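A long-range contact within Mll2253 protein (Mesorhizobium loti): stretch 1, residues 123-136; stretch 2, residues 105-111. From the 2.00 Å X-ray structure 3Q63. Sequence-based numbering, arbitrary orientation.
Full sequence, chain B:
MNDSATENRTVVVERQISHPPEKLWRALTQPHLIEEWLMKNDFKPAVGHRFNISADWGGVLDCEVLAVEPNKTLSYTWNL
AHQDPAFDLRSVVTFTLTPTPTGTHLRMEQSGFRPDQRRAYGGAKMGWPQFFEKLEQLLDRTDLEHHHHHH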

ATOM      1  N   GLY B 123      -9.650   6.182   5.218  1.00 31.10           N
ATOM      2  CA  GLY B 123      -8.914   5.145   4.523  1.00 29.47           C
ATOM      3  C   GLY B 123      -8.872   3.856   5.324  1.00 29.22           C
ATOM      4  O   GLY B 123      -8.962   2.762   4.767  1.00 28.95           O
ATOM      5  N   ALA B 124      -8.736   3.987   6.639  1.00 27.44           N
ATOM      6  CA  ALA B 124      -8.688   2.829   7.518  1.00 28.57           C
ATOM      7  C   ALA B 124     -10.063   2.178   7.626  1.00 29.43           C
ATOM      8  O   ALA B 124     -10.173   0.958   7.742  1.00 29.25           O
ATOM      9  CB  ALA B 124      -8.191   3.246   8.904  1.00 28.06           C
ATOM     10  N   LYS B 125     -11.111   2.997   7.583  1.00 31.59           N
ATOM     11  CA  LYS B 125     -12.477   2.493   7.678  1.00 33.65           C
ATOM     12  C   LYS B 125     -12.810   1.526   6.557  1.00 34.93           C
ATOM     13  O   LYS B 125     -13.494   0.531   6.776  1.00 36.78           O
ATOM     14  CB  LYS B 125     -13.486   3.646   7.658  1.00 35.38           C
ATOM     15  CG  LYS B 125     -13.570   4.438   8.959  1.00 38.83           C
ATOM     16  CD  LYS B 125     -14.710   5.452   8.916  1.00 40.80           C
ATOM     17  CE  LYS B 125     -16.069   4.766   8.967  1.00 42.39           C
ATOM     18  NZ  LYS B 125     -16.382   4.205  10.319  1.00 43.90           N
HETATM   19  N   MSE B 126     -12.343   1.812   5.349  1.00 35.76           N
HETATM   20  CA  MSE B 126     -12.629   0.911   4.244  1.00 38.61           C
HETATM   21  C   MSE B 126     -11.420   0.041   3.926  1.00 35.93           C
HETATM   22  O   MSE B 126     -11.526  -0.930   3.177  1.00 35.64           O
HETATM   23  CB  MSE B 126     -13.065   1.700   3.011  1.00 45.22           C
HETATM   24  CG  MSE B 126     -12.030   2.665   2.491  1.00 53.55           C
HETATM   25 SE   MSE B 126     -12.792   3.847   1.160  1.00 67.62          SE
HETATM   26  CE  MSE B 126     -13.224   2.522  -0.176  1.00 62.35           C
ATOM     27  N   GLY B 127     -10.279   0.379   4.521  1.00 31.63           N
ATOM     28  CA  GLY B 127      -9.072  -0.391   4.288  1.00 28.05           C
ATOM     29  C   GLY B 127      -9.068  -1.692   5.073  1.00 26.41           C
ATOM     30  O   GLY B 127      -8.675  -2.737   4.553  1.00 24.74           O
ATOM     31  N   TRP B 128      -9.509  -1.635   6.326  1.00 22.28           N
ATOM     32  CA  TRP B 128      -9.533  -2.832   7.163  1.00 21.22           C
ATOM     33  C   TRP B 128     -10.503  -3.908   6.677  1.00 21.38           C
ATOM     34  O   TRP B 128     -10.212  -5.099   6.775  1.00 20.52           O
ATOM     35  CB  TRP B 128      -9.813  -2.459   8.623  1.00 18.16           C
ATOM     36  CG  TRP B 128      -8.565  -2.010   9.312  1.00 17.71           C
ATOM     37  CD1 TRP B 128      -8.212  -0.727   9.634  1.00 16.06           C
ATOM     38  CD2 TRP B 128      -7.451  -2.835   9.668  1.00 17.54           C
ATOM     39  NE1 TRP B 128      -6.942  -0.703  10.164  1.00 15.06           N
ATOM     40  CE2 TRP B 128      -6.451  -1.983  10.197  1.00 17.79           C
ATOM     41  CE3 TRP B 128      -7.198  -4.215   9.591  1.00 18.18           C
ATOM     42  CZ2 TRP B 128      -5.213  -2.466  10.643  1.00 18.47           C
ATOM     43  CZ3 TRP B 128      -5.966  -4.696  10.036  1.00 17.21           C
ATOM     44  CH2 TRP B 128      -4.991  -3.820  10.555  1.00 19.67           C
ATOM     45  N   PRO B 129     -11.675  -3.504   6.161  1.00 22.64           N
ATOM     46  CA  PRO B 129     -12.640  -4.487   5.668  1.00 23.83           C
ATOM     47  C   PRO B 129     -12.002  -5.294   4.528  1.00 24.66           C
ATOM     48  O   PRO B 129     -12.271  -6.487   4.368  1.00 23.57           O
ATOM     49  CB  PRO B 129     -13.799  -3.612   5.200  1.00 24.65           C
ATOM     50  CG  PRO B 129     -13.761  -2.483   6.190  1.00 23.20           C
ATOM     51  CD  PRO B 129     -12.284  -2.163   6.223  1.00 23.30           C
ATOM     52  N   GLN B 130     -11.153  -4.632   3.744  1.00 25.00           N
ATOM     53  CA  GLN B 130     -10.460  -5.288   2.638  1.00 25.56           C
ATOM     54  C   GLN B 130      -9.433  -6.277   3.194  1.00 23.58           C
ATOM     55  O   GLN B 130      -9.305  -7.388   2.695  1.00 24.50           O
ATOM     56  CB  GLN B 130      -9.763  -4.245   1.754  1.00 30.60           C
ATOM     57  CG  GLN B 130     -10.715  -3.198   1.175  1.00 34.70           C
ATOM     58  CD  GLN B 130      -9.992  -2.050   0.495  1.00 37.88           C
ATOM     59  OE1 GLN B 130      -9.149  -1.380   1.103  1.00 40.03           O
ATOM     60  NE2 GLN B 130     -10.325  -1.804  -0.772  1.00 41.07           N
ATOM     61  N   PHE B 131      -8.704  -5.874   4.230  1.00 21.50           N
ATOM     62  CA  PHE B 131      -7.708  -6.758   4.827  1.00 20.97           C
ATOM     63  C   PHE B 131      -8.385  -7.993   5.430  1.00 21.25           C
ATOM     64  O   PHE B 131      -7.918  -9.118   5.243  1.00 21.39           O
ATOM     65  CB  PHE B 131      -6.905  -6.033   5.914  1.00 19.27           C
ATOM     66  CG  PHE B 131      -5.910  -5.026   5.384  1.00 19.98           C
ATOM     67  CD1 PHE B 131      -5.082  -5.331   4.306  1.00 19.84           C
ATOM     68  CD2 PHE B 131      -5.759  -3.791   6.008  1.00 21.68           C
ATOM     69  CE1 PHE B 131      -4.117  -4.426   3.862  1.00 21.48           C
ATOM     70  CE2 PHE B 131      -4.797  -2.875   5.574  1.00 22.83           C
ATOM     71  CZ  PHE B 131      -3.973  -3.195   4.497  1.00 23.42           C
ATOM     72  N   PHE B 132      -9.491  -7.791   6.144  1.00 19.95           N
ATOM     73  CA  PHE B 132     -10.197  -8.910   6.758  1.00 20.56           C
ATOM     74  C   PHE B 132     -10.795  -9.857   5.726  1.00 21.24           C
ATOM     75  O   PHE B 132     -10.937 -11.052   5.982  1.00 19.61           O
ATOM     76  CB  PHE B 132     -11.281  -8.399   7.706  1.00 21.39           C
ATOM     77  CG  PHE B 132     -10.738  -7.740   8.942  1.00 25.30           C
ATOM     78  CD1 PHE B 132      -9.450  -8.026   9.392  1.00 25.72           C
ATOM     79  CD2 PHE B 132     -11.528  -6.874   9.687  1.00 26.80           C
ATOM     80  CE1 PHE B 132      -8.958  -7.458  10.571  1.00 28.73           C
ATOM     81  CE2 PHE B 132     -11.048  -6.302  10.865  1.00 28.34           C
ATOM     82  CZ  PHE B 132      -9.762  -6.596  11.308  1.00 27.67           C
ATOM     83  N   GLU B 133     -11.152  -9.321   4.563  1.00 22.01           N
ATOM     84  CA  GLU B 133     -11.695 -10.150   3.495  1.00 23.46           C
ATOM     85  C   GLU B 133     -10.603 -11.119   3.055  1.00 22.70           C
ATOM     86  O   GLU B 133     -10.849 -12.315   2.877  1.00 21.63           O
ATOM     87  CB  GLU B 133     -12.129  -9.286   2.309  1.00 26.85           C
ATOM     88  CG  GLU B 133     -13.508  -8.689   2.461  1.00 34.83           C
ATOM     89  CD  GLU B 133     -14.605  -9.672   2.097  1.00 38.86           C
ATOM     90  OE1 GLU B 133     -14.672 -10.765   2.709  1.00 41.31           O
ATOM     91  OE2 GLU B 133     -15.408  -9.350   1.192  1.00 43.09           O
ATOM     92  N   LYS B 134      -9.389 -10.603   2.890  1.00 18.93           N
ATOM     93  CA  LYS B 134      -8.274 -11.449   2.477  1.00 20.73           C
ATOM     94  C   LYS B 134      -7.870 -12.388   3.609  1.00 19.69           C
ATOM     95  O   LYS B 134      -7.322 -13.458   3.362  1.00 19.99           O
ATOM     96  CB  LYS B 134      -7.081 -10.587   2.041  1.00 21.27           C
ATOM     97  CG  LYS B 134      -7.362  -9.755   0.792  1.00 24.28           C
ATOM     98  CD  LYS B 134      -6.172  -8.896   0.383  1.00 29.17           C
ATOM     99  CE  LYS B 134      -4.988  -9.733  -0.069  1.00 31.47           C
ATOM    100  NZ  LYS B 134      -3.848  -8.872  -0.511  1.00 34.80           N
ATOM    101  N   LEU B 135      -8.147 -11.987   4.848  1.00 18.50           N
ATOM    102  CA  LEU B 135      -7.825 -12.815   6.001  1.00 19.36           C
ATOM    103  C   LEU B 135      -8.759 -14.025   6.017  1.00 20.71           C
ATOM    104  O   LEU B 135      -8.320 -15.159   6.212  1.00 18.65           O
ATOM    105  CB  LEU B 135      -7.981 -12.022   7.302  1.00 19.21           C
ATOM    106  CG  LEU B 135      -7.946 -12.827   8.608  1.00 18.87           C
ATOM    107  CD1 LEU B 135      -6.618 -13.551   8.728  1.00 21.06           C
ATOM    108  CD2 LEU B 135      -8.150 -11.898   9.808  1.00 18.79           C
ATOM    109  N   GLU B 136     -10.046 -13.779   5.798  1.00 21.08           N
ATOM    110  CA  GLU B 136     -11.027 -14.858   5.777  1.00 23.33           C
ATOM    111  C   GLU B 136     -10.798 -15.789   4.598  1.00 23.16           C
ATOM    112  O   GLU B 136     -11.028 -16.998   4.693  1.00 22.60           O
ATOM    113  CB  GLU B 136     -12.438 -14.285   5.729  1.00 24.95           C
ATOM    114  CG  GLU B 136     -12.871 -13.695   7.050  1.00 28.26           C
ATOM    115  CD  GLU B 136     -14.297 -13.204   7.026  1.00 33.77           C
ATOM    116  OE1 GLU B 136     -14.551 -12.140   6.424  1.00 36.78           O
ATOM    117  OE2 GLU B 136     -15.168 -13.894   7.598  1.00 37.74           O
TER
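Stretch 2, residues 105-111: HLRMEQS

Stretch 2 is an extended β-strand that lies across one side of the helix formed by stretch 1 and runs roughly against it: their N-to-C directions make an angle of 151°, and the axes come no closer than 10.6 Å. That spacing leaves room for a layer of side chains between the two backbones, including large ones. The backbone angles of residues 105-111, with phi between about -93° and -124° and psi between 108° and 163°, give the regular alternation of a strand. Leu106, Met108 and Gln110 therefore send their CA-to-CB bonds toward the helix, while Arg107 and Glu109 point away, where a salt bridge joins Arg107 NH2 to Glu109 OE1 at 3.0 Å.

The helix matches this two-residue repeat with a four-residue one. Ala124, Trp128 and Phe132 follow one another at intervals of about one turn, and their CA atoms pair with those of Gln110, Met108 and Leu106 at 8.3, 8.4 and 9.5 Å, respectively. Pro129 has no amide hydrogen to give to the preceding turn, and the helix is kinked there, yet the bond from Phe132 N to Trp128 O (2.9 Å) carries the helical pattern past it.

Trp128 is the centre of the contact. With chi1 at -82° (m) and chi2 at 105°, its indole offers the strand both a face and a polar edge. The edge gives the one hydrogen bond between the stretches, from Trp128 NE1 to Gln110 OE1, 2.8 Å long with an angle of 160° at the hydrogen. Gln110 reaches it with an extended chain, chi1 and chi2 both t; its NE2 is hydrogen-bonded elsewhere in the structure, so both ends of this buried amide are satisfied. The small methyl of Ala124 suits the place beside it, with CB 3.5 Å from Gln110 OE1.

Met108, present as selenomethionine, covers the indole face. Its chi1 is t, but chi2 and chi3 are both m, and this folded end lays the CE methyl and the selenium over the five-membered ring: CE is 3.4 Å and SE 3.9 Å from the centroid of the Trp128 pyrrole ring, each 16° off the normal. A flexible, unbranched, polarizable side chain is well suited to such packing. Nearer its root, Met108 CB meets the edge of the next aromatic ring, 3.3 Å from Phe132 CZ, so that one residue touches two successive turns of the helix.

Phe132, with chi1 m at -69°, turns a face to Leu106. The Leu106 CD2 methyl lies 4.2 Å from the centroid of the Phe132 ring, 26° off the normal, and 3.8 Å from Phe132 CE1. Leu106 and Leu135 share the common leucine rotamer, chi1 t and chi2 p, and their methyls meet at 4.0 Å, Leu106 CD2 to Leu135 CD2. These branched aliphatic chains suit a buried, apolar end of the contact, whereas the buried polar group of Gln110 lies at the other.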

ATOM      1  N   HIS B 105     -15.062 -14.313  17.111  1.00 16.67           N
ATOM      2  CA  HIS B 105     -15.474 -12.960  16.796  1.00 18.97           C
ATOM      3  C   HIS B 105     -14.228 -12.075  16.923  1.00 18.75           C
ATOM      4  O   HIS B 105     -13.576 -12.052  17.966  1.00 19.10           O
ATOM      5  CB  HIS B 105     -16.576 -12.504  17.755  1.00 18.33           C
ATOM      6  CG  HIS B 105     -16.940 -11.061  17.611  1.00 18.66           C
ATOM      7  ND1 HIS B 105     -16.170 -10.043  18.133  1.00 20.16           N
ATOM      8  CD2 HIS B 105     -17.982 -10.460  16.989  1.00 18.44           C
ATOM      9  CE1 HIS B 105     -16.723  -8.881  17.842  1.00 19.78           C
ATOM     10  NE2 HIS B 105     -17.824  -9.104  17.147  1.00 18.94           N
ATOM     11  N   LEU B 106     -13.901 -11.362  15.850  1.00 18.67           N
ATOM     12  CA  LEU B 106     -12.727 -10.496  15.819  1.00 17.08           C
ATOM     13  C   LEU B 106     -13.082  -9.009  15.788  1.00 18.27           C
ATOM     14  O   LEU B 106     -13.919  -8.583  14.993  1.00 18.95           O
ATOM     15  CB  LEU B 106     -11.867 -10.822  14.586  1.00 15.72           C
ATOM     16  CG  LEU B 106     -10.652  -9.920  14.338  1.00 15.54           C
ATOM     17  CD1 LEU B 106      -9.661 -10.100  15.472  1.00 16.53           C
ATOM     18  CD2 LEU B 106      -9.991 -10.240  13.000  1.00 13.37           C
ATOM     19  N   ARG B 107     -12.449  -8.231  16.661  1.00 17.74           N
ATOM     20  CA  ARG B 107     -12.654  -6.787  16.699  1.00 18.54           C
ATOM     21  C   ARG B 107     -11.296  -6.139  16.487  1.00 19.09           C
ATOM     22  O   ARG B 107     -10.300  -6.570  17.069  1.00 20.03           O
ATOM     23  CB  ARG B 107     -13.205  -6.329  18.052  1.00 20.83           C
ATOM     24  CG  ARG B 107     -13.506  -4.829  18.111  1.00 22.16           C
ATOM     25  CD  ARG B 107     -14.023  -4.401  19.481  1.00 24.52           C
ATOM     26  NE  ARG B 107     -12.973  -4.441  20.493  1.00 27.18           N
ATOM     27  CZ  ARG B 107     -13.177  -4.246  21.792  1.00 31.49           C
ATOM     28  NH1 ARG B 107     -14.400  -3.997  22.242  1.00 31.63           N
ATOM     29  NH2 ARG B 107     -12.157  -4.304  22.641  1.00 30.57           N
HETATM   30  N   MSE B 108     -11.251  -5.113  15.649  1.00 19.12           N
HETATM   31  CA  MSE B 108     -10.010  -4.401  15.390  1.00 18.57           C
HETATM   32  C   MSE B 108     -10.272  -2.949  15.738  1.00 19.43           C
HETATM   33  O   MSE B 108     -11.218  -2.340  15.230  1.00 19.16           O
HETATM   34  CB  MSE B 108      -9.627  -4.529  13.917  1.00 18.77           C
HETATM   35  CG  MSE B 108      -8.234  -4.015  13.548  1.00 23.45           C
HETATM   36 SE   MSE B 108      -7.967  -2.086  13.690  1.00 29.63          SE
HETATM   37  CE  MSE B 108      -9.448  -1.447  12.622  1.00 23.98           C
ATOM     38  N   GLU B 109      -9.457  -2.404  16.632  1.00 18.73           N
ATOM     39  CA  GLU B 109      -9.592  -1.010  17.016  1.00 19.53           C
ATOM     40  C   GLU B 109      -8.275  -0.325  16.695  1.00 17.65           C
ATOM     41  O   GLU B 109      -7.216  -0.767  17.132  1.00 15.24           O
ATOM     42  CB  GLU B 109      -9.876  -0.867  18.513  1.00 22.61           C
ATOM     43  CG  GLU B 109     -11.234  -1.378  18.962  1.00 30.11           C
ATOM     44  CD  GLU B 109     -11.380  -1.336  20.474  1.00 35.04           C
ATOM     45  OE1 GLU B 109     -10.743  -2.174  21.158  1.00 38.14           O
ATOM     46  OE2 GLU B 109     -12.122  -0.461  20.973  1.00 35.99           O
ATOM     47  N   GLN B 110      -8.350   0.739  15.906  1.00 16.30           N
ATOM     48  CA  GLN B 110      -7.176   1.512  15.538  1.00 17.76           C
ATOM     49  C   GLN B 110      -7.461   2.953  15.944  1.00 19.53           C
ATOM     50  O   GLN B 110      -8.284   3.635  15.324  1.00 19.58           O
ATOM     51  CB  GLN B 110      -6.906   1.434  14.031  1.00 15.55           C
ATOM     52  CG  GLN B 110      -5.808   2.398  13.557  1.00 14.20           C
ATOM     53  CD  GLN B 110      -5.353   2.140  12.138  1.00 14.14           C
ATOM     54  OE1 GLN B 110      -6.147   1.755  11.284  1.00 12.83           O
ATOM     55  NE2 GLN B 110      -4.068   2.375  11.871  1.00 11.95           N
ATOM     56  N   SER B 111      -6.779   3.403  16.989  1.00 18.83           N
ATOM     57  CA  SER B 111      -6.965   4.743  17.515  1.00 22.80           C
ATOM     58  C   SER B 111      -5.717   5.587  17.328  1.00 22.79           C
ATOM     59  O   SER B 111      -4.634   5.053  17.102  1.00 22.01           O
ATOM     60  CB  SER B 111      -7.288   4.659  18.998  1.00 22.83           C
ATOM     61  OG  SER B 111      -6.242   3.970  19.655  1.00 25.15           O
TER